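Local structure of exported protein (Bacteroides fragilis, 4I17) at residues Ala62-Asp66 with Ile80-Ala84; Tyr95-Thr100 with Leu115-Tyr120; Lys149-Asp154 with Leu209-Arg213; Leu156-Gly160 with Tyr202-Ala206. The protein is of unknown function, but its tetratricopeptide-repeat (TPR) architecture of paired antiparallel helices suggests a scaffold that binds other proteins or peptides. One frame throughout, in Å; residues are numbered along the deposited sequence. Where two conformers were deposited one is given.

Contact 1: Ala62-Asp66 with Ile80-Ala84; sequences ADYFD and IGKSA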
loop_
_atom_site.group_PDB
_atom_site.type_symbol
_atom_site.label_atom_id
_atom_site.label_comp_id
_atom_site.label_asym_id
_atom_site.label_seq_id
_atom_site.Cartn_x
_atom_site.Cartn_y
_atom_site.Cartn_z
ATOM N N ALA A 62 -10.541 5.052 -14.877
ATOM C CA ALA A 62 -10.779 5.623 -13.557
ATOM C C ALA A 62 -12.200 6.218 -13.481
ATOM O O ALA A 62 -12.903 5.968 -12.504
ATOM C CB ALA A 62 -9.716 6.688 -13.246
ATOM N N ASP A 63 -12.666 6.880 -14.549
ATOM C CA ASP A 63 -14.021 7.450 -14.606
ATOM C C ASP A 63 -15.100 6.354 -14.513
ATOM O O ASP A 63 -16.078 6.528 -13.796
ATOM C CB ASP A 63 -14.237 8.297 -15.893
ATOM C CG ASP A 63 -13.478 9.630 -15.881
ATOM O OD1 ASP A 63 -13.224 10.157 -14.786
ATOM O OD2 ASP A 63 -13.137 10.132 -16.970
ATOM N N TYR A 64 -14.942 5.252 -15.242
ATOM C CA TYR A 64 -15.915 4.165 -15.190
ATOM C C TYR A 64 -15.865 3.428 -13.851
ATOM O O TYR A 64 -16.926 3.140 -13.299
ATOM C CB TYR A 64 -15.762 3.196 -16.375
ATOM C CG TYR A 64 -16.228 3.893 -17.629
ATOM C CD1 TYR A 64 -17.571 4.212 -17.812
ATOM C CD2 TYR A 64 -15.314 4.349 -18.574
ATOM C CE1 TYR A 64 -17.992 4.961 -18.916
ATOM C CE2 TYR A 64 -15.726 5.083 -19.687
ATOM C CZ TYR A 64 -17.061 5.391 -19.849
ATOM O OH TYR A 64 -17.440 6.128 -20.938
ATOM N N PHE A 65 -14.672 3.161 -13.298
ATOM C CA PHE A 65 -14.659 2.520 -11.964
ATOM C C PHE A 65 -15.344 3.439 -10.924
ATOM O O PHE A 65 -15.993 2.937 -10.015
ATOM C CB PHE A 65 -13.236 2.180 -11.545
ATOM C CG PHE A 65 -12.615 1.075 -12.372
ATOM C CD1 PHE A 65 -13.204 -0.190 -12.435
ATOM C CD2 PHE A 65 -11.412 1.283 -13.054
ATOM C CE1 PHE A 65 -12.594 -1.226 -13.138
ATOM C CE2 PHE A 65 -10.802 0.243 -13.755
ATOM C CZ PHE A 65 -11.387 -1.013 -13.775
ATOM N N ASP A 66 -15.251 4.770 -11.098
ATOM C CA ASP A 66 -15.898 5.728 -10.190
ATOM C C ASP A 66 -17.432 5.568 -10.211
ATOM O O ASP A 66 -18.076 5.752 -9.181
ATOM C CB ASP A 66 -15.532 7.168 -10.590
ATOM C CG ASP A 66 -14.469 7.849 -9.746
ATOM O OD1 ASP A 66 -14.429 7.597 -8.515
ATOM O OD2 ASP A 66 -13.749 8.721 -10.292
ATOM N N ILE A 80 -9.787 -1.217 -6.552
ATOM C CA ILE A 80 -8.528 -1.814 -7.024
ATOM C C ILE A 80 -8.320 -1.415 -8.472
ATOM O O ILE A 80 -7.220 -1.006 -8.844
ATOM C CB ILE A 80 -8.498 -3.348 -6.817
ATOM C CG1 ILE A 80 -8.401 -3.691 -5.323
ATOM C CG2 ILE A 80 -7.355 -4.026 -7.631
ATOM C CD1 ILE A 80 -8.846 -5.133 -4.996
ATOM N N GLY A 81 -9.399 -1.480 -9.258
ATOM C CA GLY A 81 -9.367 -1.082 -10.659
ATOM C C GLY A 81 -8.992 0.375 -10.841
ATOM O O GLY A 81 -8.174 0.697 -11.696
ATOM N N LYS A 82 -9.608 1.261 -10.063
ATOM C CA LYS A 82 -9.320 2.686 -10.130
ATOM C C LYS A 82 -7.864 2.936 -9.734
ATOM O O LYS A 82 -7.173 3.689 -10.428
ATOM C CB LYS A 82 -10.267 3.475 -9.218
ATOM C CG LYS A 82 -10.163 4.966 -9.455
ATOM C CD LYS A 82 -11.191 5.713 -8.636
ATOM C CE LYS A 82 -10.998 7.192 -8.789
ATOM N NZ LYS A 82 -11.790 7.927 -7.775
ATOM N N SER A 83 -7.394 2.288 -8.640
ATOM C CA SER A 83 -6.000 2.443 -8.195
ATOM C C SER A 83 -5.046 1.976 -9.294
ATOM O O SER A 83 -4.069 2.666 -9.589
ATOM C CB SER A 83 -5.747 1.669 -6.901
ATOM O OG SER A 83 -5.563 0.280 -7.122
ATOM N N ALA A 84 -5.339 0.806 -9.925
ATOM C CA ALA A 84 -4.499 0.246 -10.988
ATOM C C ALA A 84 -4.388 1.197 -12.165
ATOM O O ALA A 84 -3.325 1.284 -12.791
ATOM C CB ALA A 84 -5.026 -1.105 -11.454
#
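F65 lays one face of its ring against the backbone of G81, and this is the apolar half of the contact. The CA of G81 stands 3.8 Å from the centroid of the F65 ring, 16° off the ring normal and displaced toward the rim, a CH-pi contact made by a main-chain carbon. Glycine suits the place because, having no side chain, it lets the ring lie directly on the main chain. The CE2 of F65 comes within 3.4 Å of the carbonyl O of G81. Nearby, the CB of A62 meets the CG of K82 at 4.2 Å, a small residue beside an aliphatic shaft where the backbones run close.

The two segments belong to consecutive helices, 58-70 and 75-88. Segments 62-66 and 80-84 run nearly antiparallel at 163°, with axes 8.6 Å apart at closest approach, as expected of neighbouring helices in a TPR array. F65 also meets the ring of Y46 and touches V50 on helix 42-54, while K82 touches T98 on helix 92-105.

The polar half is a salt bridge. Lysine suits its place because K82, stretched out from CG onward, spans the gap with methylenes that pass A62 and carries its ammonium to D66, whose OD1 lies 2.8 Å from NZ of K82. The nitrogen comes from the syn side of that oxygen but 33° out of the carboxylate plane, and OD2 of D66 is 3.3 Å from the same NZ.

Contact 2: Tyr95-Thr100 with Leu115-Tyr120; sequences YIATLT and LYAIYY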
loop_
_atom_site.group_PDB
_atom_site.type_symbol
_atom_site.label_atom_id
_atom_site.label_comp_id
_atom_site.label_asym_id
_atom_site.label_seq_id
_atom_site.Cartn_x
_atom_site.Cartn_y
_atom_site.Cartn_z
ATOM N N TYR A 95 -2.642 6.702 -6.668
ATOM C CA TYR A 95 -2.708 5.249 -6.452
ATOM C C TYR A 95 -2.957 4.952 -4.971
ATOM O O TYR A 95 -3.946 4.296 -4.635
ATOM C CB TYR A 95 -1.396 4.601 -6.911
ATOM C CG TYR A 95 -1.317 3.131 -6.566
ATOM C CD1 TYR A 95 -2.085 2.195 -7.245
ATOM C CD2 TYR A 95 -0.400 2.665 -5.626
ATOM C CE1 TYR A 95 -1.993 0.835 -6.955
ATOM C CE2 TYR A 95 -0.292 1.306 -5.339
ATOM C CZ TYR A 95 -1.066 0.396 -6.036
ATOM O OH TYR A 95 -0.984 -0.945 -5.762
ATOM N N ILE A 96 -2.118 5.501 -4.073
ATOM C CA ILE A 96 -2.278 5.227 -2.639
ATOM C C ILE A 96 -3.478 5.976 -2.036
ATOM O O ILE A 96 -4.106 5.451 -1.109
ATOM C CB ILE A 96 -0.964 5.445 -1.831
ATOM C CG1 ILE A 96 -1.060 4.839 -0.415
ATOM C CG2 ILE A 96 -0.527 6.931 -1.776
ATOM C CD1 ILE A 96 -1.441 3.306 -0.401
ATOM N N ALA A 97 -3.833 7.161 -2.557
ATOM C CA ALA A 97 -5.032 7.876 -2.071
ATOM C C ALA A 97 -6.301 7.052 -2.343
ATOM O O ALA A 97 -7.170 6.956 -1.479
ATOM C CB ALA A 97 -5.147 9.240 -2.735
ATOM N N THR A 98 -6.373 6.402 -3.511
ATOM C CA THR A 98 -7.510 5.549 -3.891
ATOM C C THR A 98 -7.537 4.319 -3.029
ATOM O O THR A 98 -8.603 3.965 -2.520
ATOM C CB THR A 98 -7.471 5.178 -5.388
ATOM O OG1 THR A 98 -7.401 6.382 -6.142
ATOM C CG2 THR A 98 -8.729 4.430 -5.821
ATOM N N LEU A 99 -6.382 3.661 -2.840
ATOM C CA LEU A 99 -6.379 2.493 -1.951
ATOM C C LEU A 99 -6.806 2.879 -0.537
ATOM O O LEU A 99 -7.464 2.079 0.123
ATOM C CB LEU A 99 -5.000 1.822 -1.913
ATOM C CG LEU A 99 -4.564 1.121 -3.220
ATOM C CD1 LEU A 99 -3.118 0.651 -3.094
ATOM C CD2 LEU A 99 -5.459 -0.095 -3.521
ATOM N N THR A 100 -6.424 4.096 -0.066
ATOM C CA THR A 100 -6.761 4.575 1.284
ATOM C C THR A 100 -8.279 4.724 1.383
ATOM O O THR A 100 -8.874 4.307 2.373
ATOM C CB THR A 100 -5.993 5.859 1.622
ATOM O OG1 THR A 100 -4.586 5.612 1.466
ATOM C CG2 THR A 100 -6.260 6.342 3.065
ATOM N N LEU A 115 -2.394 -4.597 -1.131
ATOM C CA LEU A 115 -1.853 -3.518 -1.971
ATOM C C LEU A 115 -1.435 -2.284 -1.159
ATOM O O LEU A 115 -0.379 -1.687 -1.426
ATOM C CB LEU A 115 -2.883 -3.122 -3.026
ATOM C CG LEU A 115 -3.279 -4.265 -3.961
ATOM C CD1 LEU A 115 -4.545 -3.915 -4.754
ATOM C CD2 LEU A 115 -2.123 -4.656 -4.869
ATOM N N TYR A 116 -2.259 -1.907 -0.194
ATOM C CA TYR A 116 -1.998 -0.761 0.679
ATOM C C TYR A 116 -0.705 -0.988 1.468
ATOM O O TYR A 116 0.184 -0.137 1.512
ATOM C CB TYR A 116 -3.185 -0.601 1.649
ATOM C CG TYR A 116 -3.068 0.566 2.601
ATOM C CD1 TYR A 116 -3.565 1.822 2.261
ATOM C CD2 TYR A 116 -2.476 0.413 3.857
ATOM C CE1 TYR A 116 -3.477 2.895 3.148
ATOM C CE2 TYR A 116 -2.335 1.496 4.727
ATOM C CZ TYR A 116 -2.877 2.722 4.381
ATOM O OH TYR A 116 -2.779 3.783 5.243
ATOM N N ALA A 117 -0.635 -2.132 2.136
ATOM C CA ALA A 117 0.521 -2.442 2.956
ATOM C C ALA A 117 1.768 -2.597 2.084
ATOM O O ALA A 117 2.816 -2.127 2.498
ATOM C CB ALA A 117 0.264 -3.701 3.756
ATOM N N ILE A 118 1.675 -3.231 0.891
ATOM C CA ILE A 118 2.880 -3.410 0.050
ATOM C C ILE A 118 3.415 -2.032 -0.361
ATOM O O ILE A 118 4.632 -1.812 -0.358
ATOM C CB ILE A 118 2.580 -4.344 -1.161
ATOM C CG1 ILE A 118 2.520 -5.797 -0.638
ATOM C CG2 ILE A 118 3.644 -4.211 -2.297
ATOM C CD1 ILE A 118 1.749 -6.730 -1.500
ATOM N N TYR A 119 2.515 -1.115 -0.684
ATOM C CA TYR A 119 2.928 0.228 -1.110
ATOM C C TYR A 119 3.796 0.907 -0.031
ATOM O O TYR A 119 4.882 1.439 -0.318
ATOM C CB TYR A 119 1.691 1.088 -1.398
ATOM C CG TYR A 119 2.069 2.510 -1.728
ATOM C CD1 TYR A 119 2.419 2.873 -3.026
ATOM C CD2 TYR A 119 2.138 3.483 -0.734
ATOM C CE1 TYR A 119 2.825 4.178 -3.326
ATOM C CE2 TYR A 119 2.542 4.785 -1.021
ATOM C CZ TYR A 119 2.855 5.133 -2.328
ATOM O OH TYR A 119 3.220 6.416 -2.634
ATOM N N TYR A 120 3.271 0.931 1.207
ATOM C CA TYR A 120 3.953 1.575 2.307
ATOM C C TYR A 120 5.201 0.805 2.754
ATOM O O TYR A 120 6.166 1.457 3.168
ATOM C CB TYR A 120 2.993 1.813 3.479
ATOM C CG TYR A 120 2.157 3.055 3.231
ATOM C CD1 TYR A 120 2.760 4.303 3.062
ATOM C CD2 TYR A 120 0.765 2.978 3.137
ATOM C CE1 TYR A 120 1.999 5.454 2.852
ATOM C CE2 TYR A 120 -0.006 4.123 2.935
ATOM C CZ TYR A 120 0.618 5.356 2.776
ATOM O OH TYR A 120 -0.120 6.496 2.560
HETATM O O HOH W 1 0.726 -1.899 -3.896
HETATM O O HOH W 2 -2.730 6.523 3.291
#
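I96 places CG1 anti to its backbone N (chi1 -166°) and Y119 does the same with CG, which brings the branched chain across the tyrosine ring at about a right angle. The CB of I96 sits 3.8 Å from the centroid of the Y119 ring, over one face and offset toward the rim, a CH-pi contact. From there CG1 of I96 continues to the hydroxyl of Y120, 3.5 Å away, and CD1 reaches CD1 of Y116 at 3.7 Å; a beta-branched chain suits a site bordered by three aromatic rings. Y95 meets Y119 obliquely, their planes at 56°. Beside them, L99 packs its CD1 on the CB of L115, flexible aliphatic groups filling in between the larger rings.

T100 sends OG1 to the edge of the Y116 ring, in its plane, while giving its proton to the carbonyl O of I96 at 2.6 Å. A water donates to the same OG1 and also bonds the hydroxyl of Y120. A second water links OH of Y95 to the carbonyl O of L115, to which it donates.

Segments 95-100 and 115-120 cross at 142° in a tyrosine-rich TPR interface, extended by Y120 stacking on H142. The chemistry implies an interface that is apolar at its middle, while the hydroxyls of Y95, T100 and Y120 bond waters and that of Y116 bonds D145.

Contact 3: Lys149-Asp154 with Leu209-Arg213; sequences KKWKTD and LSPNR. With SO4 (sulfate ion), chain D; SO4 (sulfate ion), chain B.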
loop_
_atom_site.group_PDB
_atom_site.type_symbol
_atom_site.label_atom_id
_atom_site.label_comp_id
_atom_site.label_asym_id
_atom_site.label_seq_id
_atom_site.Cartn_x
_atom_site.Cartn_y
_atom_site.Cartn_z
ATOM N N LYS A 149 -3.286 -9.010 11.278
ATOM C CA LYS A 149 -2.194 -9.157 12.264
ATOM C C LYS A 149 -0.871 -9.538 11.568
ATOM O O LYS A 149 0.197 -9.115 11.997
ATOM C CB LYS A 149 -2.557 -10.248 13.282
ATOM C CG LYS A 149 -3.636 -9.844 14.281
ATOM C CD LYS A 149 -3.958 -10.980 15.287
ATOM C CE LYS A 149 -2.817 -11.325 16.225
ATOM N NZ LYS A 149 -3.094 -12.549 17.022
ATOM N N LYS A 150 -0.941 -10.338 10.493
ATOM C CA LYS A 150 0.250 -10.769 9.745
ATOM C C LYS A 150 0.953 -9.585 9.096
ATOM O O LYS A 150 2.176 -9.447 9.208
ATOM C CB LYS A 150 -0.116 -11.822 8.676
ATOM C CG LYS A 150 -0.728 -13.121 9.225
ATOM C CD LYS A 150 0.196 -13.907 10.151
ATOM C CE LYS A 150 -0.540 -14.930 10.985
ATOM N NZ LYS A 150 0.354 -15.549 12.003
ATOM N N TRP A 151 0.193 -8.724 8.417
ATOM C CA TRP A 151 0.775 -7.570 7.745
ATOM C C TRP A 151 1.234 -6.551 8.743
ATOM O O TRP A 151 2.241 -5.877 8.511
ATOM C CB TRP A 151 -0.220 -6.975 6.771
ATOM C CG TRP A 151 -0.335 -7.841 5.556
ATOM C CD1 TRP A 151 -1.164 -8.915 5.387
ATOM C CD2 TRP A 151 0.504 -7.791 4.393
ATOM N NE1 TRP A 151 -0.913 -9.517 4.167
ATOM C CE2 TRP A 151 0.092 -8.833 3.530
ATOM C CE3 TRP A 151 1.596 -6.992 4.013
ATOM C CZ2 TRP A 151 0.717 -9.079 2.306
ATOM C CZ3 TRP A 151 2.152 -7.187 2.758
ATOM C CH2 TRP A 151 1.719 -8.230 1.929
ATOM N N LYS A 152 0.524 -6.444 9.879
ATOM C CA LYS A 152 0.968 -5.535 10.942
ATOM C C LYS A 152 2.307 -6.015 11.466
ATOM O O LYS A 152 3.193 -5.205 11.750
ATOM C CB LYS A 152 -0.042 -5.522 12.091
ATOM C CG LYS A 152 -1.222 -4.582 11.933
ATOM C CD LYS A 152 -1.858 -4.429 13.333
ATOM C CE LYS A 152 -3.299 -3.999 13.334
ATOM N NZ LYS A 152 -3.443 -2.555 12.989
ATOM N N THR A 153 2.442 -7.337 11.643
ATOM C CA THR A 153 3.685 -7.919 12.160
ATOM C C THR A 153 4.858 -7.541 11.271
ATOM O O THR A 153 5.892 -7.187 11.791
ATOM C CB THR A 153 3.580 -9.438 12.235
ATOM O OG1 THR A 153 2.550 -9.776 13.150
ATOM C CG2 THR A 153 4.893 -10.101 12.650
ATOM N N ASP A 154 4.743 -7.656 9.938
ATOM C CA ASP A 154 5.968 -7.319 9.186
ATOM C C ASP A 154 6.236 -5.779 9.074
ATOM O O ASP A 154 7.394 -5.388 8.937
ATOM C CB ASP A 154 5.967 -8.030 7.859
ATOM C CG ASP A 154 6.196 -9.530 8.134
ATOM O OD1 ASP A 154 7.375 -9.933 8.309
ATOM O OD2 ASP A 154 5.191 -10.271 8.291
ATOM N N LEU A 209 1.919 -10.273 18.268
ATOM C CA LEU A 209 0.969 -10.619 17.202
ATOM C C LEU A 209 1.284 -11.934 16.510
ATOM O O LEU A 209 0.356 -12.622 16.079
ATOM C CB LEU A 209 0.970 -9.508 16.137
ATOM C CG LEU A 209 0.503 -8.130 16.595
ATOM C CD1 LEU A 209 0.710 -7.120 15.488
ATOM C CD2 LEU A 209 -0.992 -8.129 17.004
ATOM N N SER A 210 2.582 -12.282 16.362
ATOM C CA SER A 210 3.011 -13.478 15.637
ATOM C C SER A 210 4.043 -14.254 16.432
ATOM O O SER A 210 5.234 -14.245 16.098
ATOM C CB SER A 210 3.575 -13.101 14.272
ATOM O OG SER A 210 2.610 -12.500 13.421
ATOM N N PRO A 211 3.598 -14.957 17.491
ATOM C CA PRO A 211 4.560 -15.718 18.318
ATOM C C PRO A 211 5.257 -16.844 17.542
ATOM O O PRO A 211 6.316 -17.277 17.957
ATOM C CB PRO A 211 3.716 -16.264 19.478
ATOM C CG PRO A 211 2.381 -15.688 19.345
ATOM C CD PRO A 211 2.218 -15.049 18.015
ATOM N N ASN A 212 4.718 -17.262 16.382
ATOM C CA ASN A 212 5.357 -18.318 15.565
ATOM C C ASN A 212 6.578 -17.813 14.800
ATOM O O ASN A 212 7.324 -18.617 14.243
ATOM C CB ASN A 212 4.349 -18.854 14.543
ATOM C CG ASN A 212 3.819 -17.746 13.670
ATOM O OD1 ASN A 212 3.168 -16.793 14.144
ATOM N ND2 ASN A 212 4.127 -17.811 12.396
ATOM N N ARG A 213 6.761 -16.484 14.713
ATOM C CA ARG A 213 7.874 -15.899 13.943
ATOM C C ARG A 213 9.099 -15.828 14.847
ATOM O O ARG A 213 9.399 -14.786 15.425
ATOM C CB ARG A 213 7.471 -14.519 13.408
ATOM C CG ARG A 213 6.305 -14.512 12.414
ATOM C CD ARG A 213 6.684 -14.953 11.006
ATOM N NE ARG A 213 7.673 -14.075 10.363
ATOM C CZ ARG A 213 7.386 -12.893 9.829
ATOM N NH1 ARG A 213 6.151 -12.410 9.889
ATOM N NH2 ARG A 213 8.336 -12.178 9.243
HETATM S S SO4 D . -4.565 -12.346 10.072
HETATM O O1 SO4 D . -4.094 -11.832 8.784
HETATM O O2 SO4 D . -5.059 -11.262 10.950
HETATM O O3 SO4 D . -5.650 -13.298 9.817
HETATM O O4 SO4 D . -3.480 -13.044 10.753
HETATM S S SO4 B . 3.193 -16.421 8.871
HETATM O O1 SO4 B . 3.703 -15.124 8.454
HETATM O O2 SO4 B . 2.138 -16.843 7.953
HETATM O O3 SO4 B . 4.260 -17.417 8.866
HETATM O O4 SO4 B . 2.655 -16.289 10.221
#
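The hydroxyl OG1 of T153 lies 2.7 Å from OG of S210 and joins the start of helix 149-174 to the turn that follows helix 182-209. The same OG1 donates to the carbonyl O of K149, which also accepts the backbone N of T153 from the opposite face of its plane; the bond to K149, with S210 at the same OG1, holds the threonine's rotation. Threonine suits the spot by using both branches, for its CG2 packs on the CB of S210 at 3.7 Å.

R213 grips D154 with two nitrogens. NH2 bonds OD1 of D154 at 2.6 Å through that oxygen's syn lone pair, and NH1 bonds OD2 at 2.8 Å. Carboxylate and guanidinium planes lie only 21° apart, and a chain bent at chi2 and chi3 (-77° and -62°) curls the guanidinium back to meet its partner.

L209 supplies the apolar part. Its CD1 packs on the CB of K152 at 3.8 Å and its CD2 on the CE of K149, so lysine methylenes line the leucine; the K152 ammonium bonds the carbonyls of V146 and T144. K150 NZ and N212 ND2 both bond O4 of one sulfate, while the backbone N of K149 bonds O2 of another at 2.9 Å; both ions probably come from the crystallisation liquor.

S210 to R213 form a type I beta turn, with R213 at the N-cap position of helix 214-224. The turn sits against the first turns of helix 149-174, along which L209 and R213 reach to L156 and Y157.

Contact 4: Leu156-Gly160 with Tyr202-Ala206; sequences LYSLG and YLGEA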
loop_
_atom_site.group_PDB
_atom_site.type_symbol
_atom_site.label_atom_id
_atom_site.label_comp_id
_atom_site.label_asym_id
_atom_site.label_seq_id
_atom_site.Cartn_x
_atom_site.Cartn_y
_atom_site.Cartn_z
ATOM N N LEU A 156 5.803 -3.845 11.796
ATOM C CA LEU A 156 6.455 -3.677 13.123
ATOM C C LEU A 156 7.841 -4.263 13.122
ATOM O O LEU A 156 8.756 -3.673 13.699
ATOM C CB LEU A 156 5.597 -4.332 14.215
ATOM C CG LEU A 156 4.287 -3.624 14.468
ATOM C CD1 LEU A 156 3.358 -4.497 15.267
ATOM C CD2 LEU A 156 4.482 -2.282 15.173
ATOM N N TYR A 157 8.023 -5.428 12.467
ATOM C CA TYR A 157 9.353 -6.030 12.371
ATOM C C TYR A 157 10.302 -5.098 11.557
ATOM O O TYR A 157 11.467 -4.894 11.956
ATOM C CB TYR A 157 9.166 -7.394 11.693
ATOM C CG TYR A 157 10.343 -8.338 11.562
ATOM C CD1 TYR A 157 11.533 -8.119 12.263
ATOM C CD2 TYR A 157 10.245 -9.494 10.792
ATOM C CE1 TYR A 157 12.614 -8.997 12.135
ATOM C CE2 TYR A 157 11.312 -10.369 10.660
ATOM C CZ TYR A 157 12.486 -10.129 11.352
ATOM O OH TYR A 157 13.487 -11.044 11.229
ATOM N N SER A 158 9.795 -4.480 10.465
ATOM C CA SER A 158 10.584 -3.531 9.653
ATOM C C SER A 158 10.971 -2.317 10.512
ATOM O O SER A 158 12.106 -1.884 10.443
ATOM C CB SER A 158 9.771 -3.071 8.446
ATOM O OG SER A 158 9.573 -4.153 7.545
ATOM N N LEU A 159 10.049 -1.838 11.389
ATOM C CA LEU A 159 10.348 -0.710 12.303
ATOM C C LEU A 159 11.397 -1.120 13.321
ATOM O O LEU A 159 12.284 -0.327 13.640
ATOM C CB LEU A 159 9.061 -0.261 12.998
ATOM C CG LEU A 159 8.155 0.587 12.082
ATOM C CD1 LEU A 159 6.707 0.527 12.533
ATOM C CD2 LEU A 159 8.664 2.049 12.021
ATOM N N GLY A 160 11.308 -2.338 13.825
ATOM C CA GLY A 160 12.309 -2.854 14.769
ATOM C C GLY A 160 13.691 -2.902 14.156
ATOM O O GLY A 160 14.668 -2.439 14.766
ATOM N N TYR A 202 8.907 -2.021 19.298
ATOM C CA TYR A 202 8.259 -2.443 18.034
ATOM C C TYR A 202 8.374 -3.959 17.847
ATOM O O TYR A 202 7.448 -4.615 17.401
ATOM C CB TYR A 202 8.948 -1.761 16.854
ATOM C CG TYR A 202 8.588 -0.307 16.670
ATOM C CD1 TYR A 202 7.255 0.099 16.605
ATOM C CD2 TYR A 202 9.573 0.648 16.465
ATOM C CE1 TYR A 202 6.913 1.432 16.366
ATOM C CE2 TYR A 202 9.248 1.984 16.221
ATOM C CZ TYR A 202 7.917 2.370 16.183
ATOM O OH TYR A 202 7.605 3.685 15.953
ATOM N N LEU A 203 9.533 -4.506 18.168
ATOM C CA LEU A 203 9.741 -5.950 17.999
ATOM C C LEU A 203 8.881 -6.722 18.982
ATOM O O LEU A 203 8.285 -7.730 18.617
ATOM C CB LEU A 203 11.224 -6.306 18.144
ATOM C CG LEU A 203 12.138 -5.788 17.018
ATOM C CD1 LEU A 203 13.597 -5.931 17.411
ATOM C CD2 LEU A 203 11.893 -6.567 15.689
ATOM N N GLY A 204 8.755 -6.217 20.197
ATOM C CA GLY A 204 7.887 -6.826 21.206
ATOM C C GLY A 204 6.446 -6.911 20.719
ATOM O O GLY A 204 5.793 -7.942 20.898
ATOM N N GLU A 205 5.966 -5.820 20.092
ATOM C CA GLU A 205 4.628 -5.716 19.510
ATOM C C GLU A 205 4.424 -6.781 18.416
ATOM O O GLU A 205 3.367 -7.404 18.357
ATOM C CB GLU A 205 4.440 -4.321 18.909
ATOM C CG GLU A 205 4.123 -3.209 19.889
ATOM C CD GLU A 205 3.639 -1.993 19.124
ATOM O OE1 GLU A 205 2.467 -2.002 18.680
ATOM O OE2 GLU A 205 4.468 -1.095 18.852
ATOM N N ALA A 206 5.448 -6.991 17.570
ATOM C CA ALA A 206 5.451 -7.971 16.459
ATOM C C ALA A 206 5.414 -9.405 17.001
ATOM O O ALA A 206 4.611 -10.202 16.528
ATOM C CB ALA A 206 6.703 -7.788 15.616
#
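Segments 156-160 and 202-206, on helices 149-174 and 182-209, run antiparallel at 154° with axes only 7.9 Å apart, and the CA atoms of G160 and L203 come within 5.2 Å. This is the close packing of an antiparallel helix pair in a TPR-like helical array. G160, without a side chain, lets the CG of L203 lie 3.7 Å from its CA.

Y202 brings its ring across to the other helix, where the CB of L159 stands over one face, 3.8 Å from the centroid and 17° off the normal. L156 crosses the tyrosine at about a right angle and wedges between Y202, E205 and A206. Its CD1 meets the CB of E205, and the carboxylate of this exposed glutamate runs past its CD2. A206 is small enough to let the backbones draw near, its CB 3.9 Å from the CB of L156.

Tyrosine suits its place because the ring of Y202 packs in the apolar layer while its hydroxyl bonds E137 of helix 133-143. On the side facing helix 214-224, which touches Y157 and L203 through I216 and M219, CD1 of Y157 lies 3.8 Å from CD2 of L203.

Overall arrangement
From the N terminus, contact 1 closes first, joining helix 58-70 to helix 75-88 across a short loop. Contact 2 follows in series, joining helix 92-105 to helix 110-129; the two touch where helix 75-88 packs on helix 92-105, S83 and K82 meeting Y95, T98 and L99. The chain then reaches helix 149-174, which both remaining contacts use. Contact 3 closes the long excursion from K149 to R213, and contact 4 nests inside it, pairing the same helix with helix 182-209. W151 packs on A117 and I118, linking contact 3 to contact 2, whereas contacts 1 and 4 lie about 34 Å apart between centres, on opposite sides of the chain's centre.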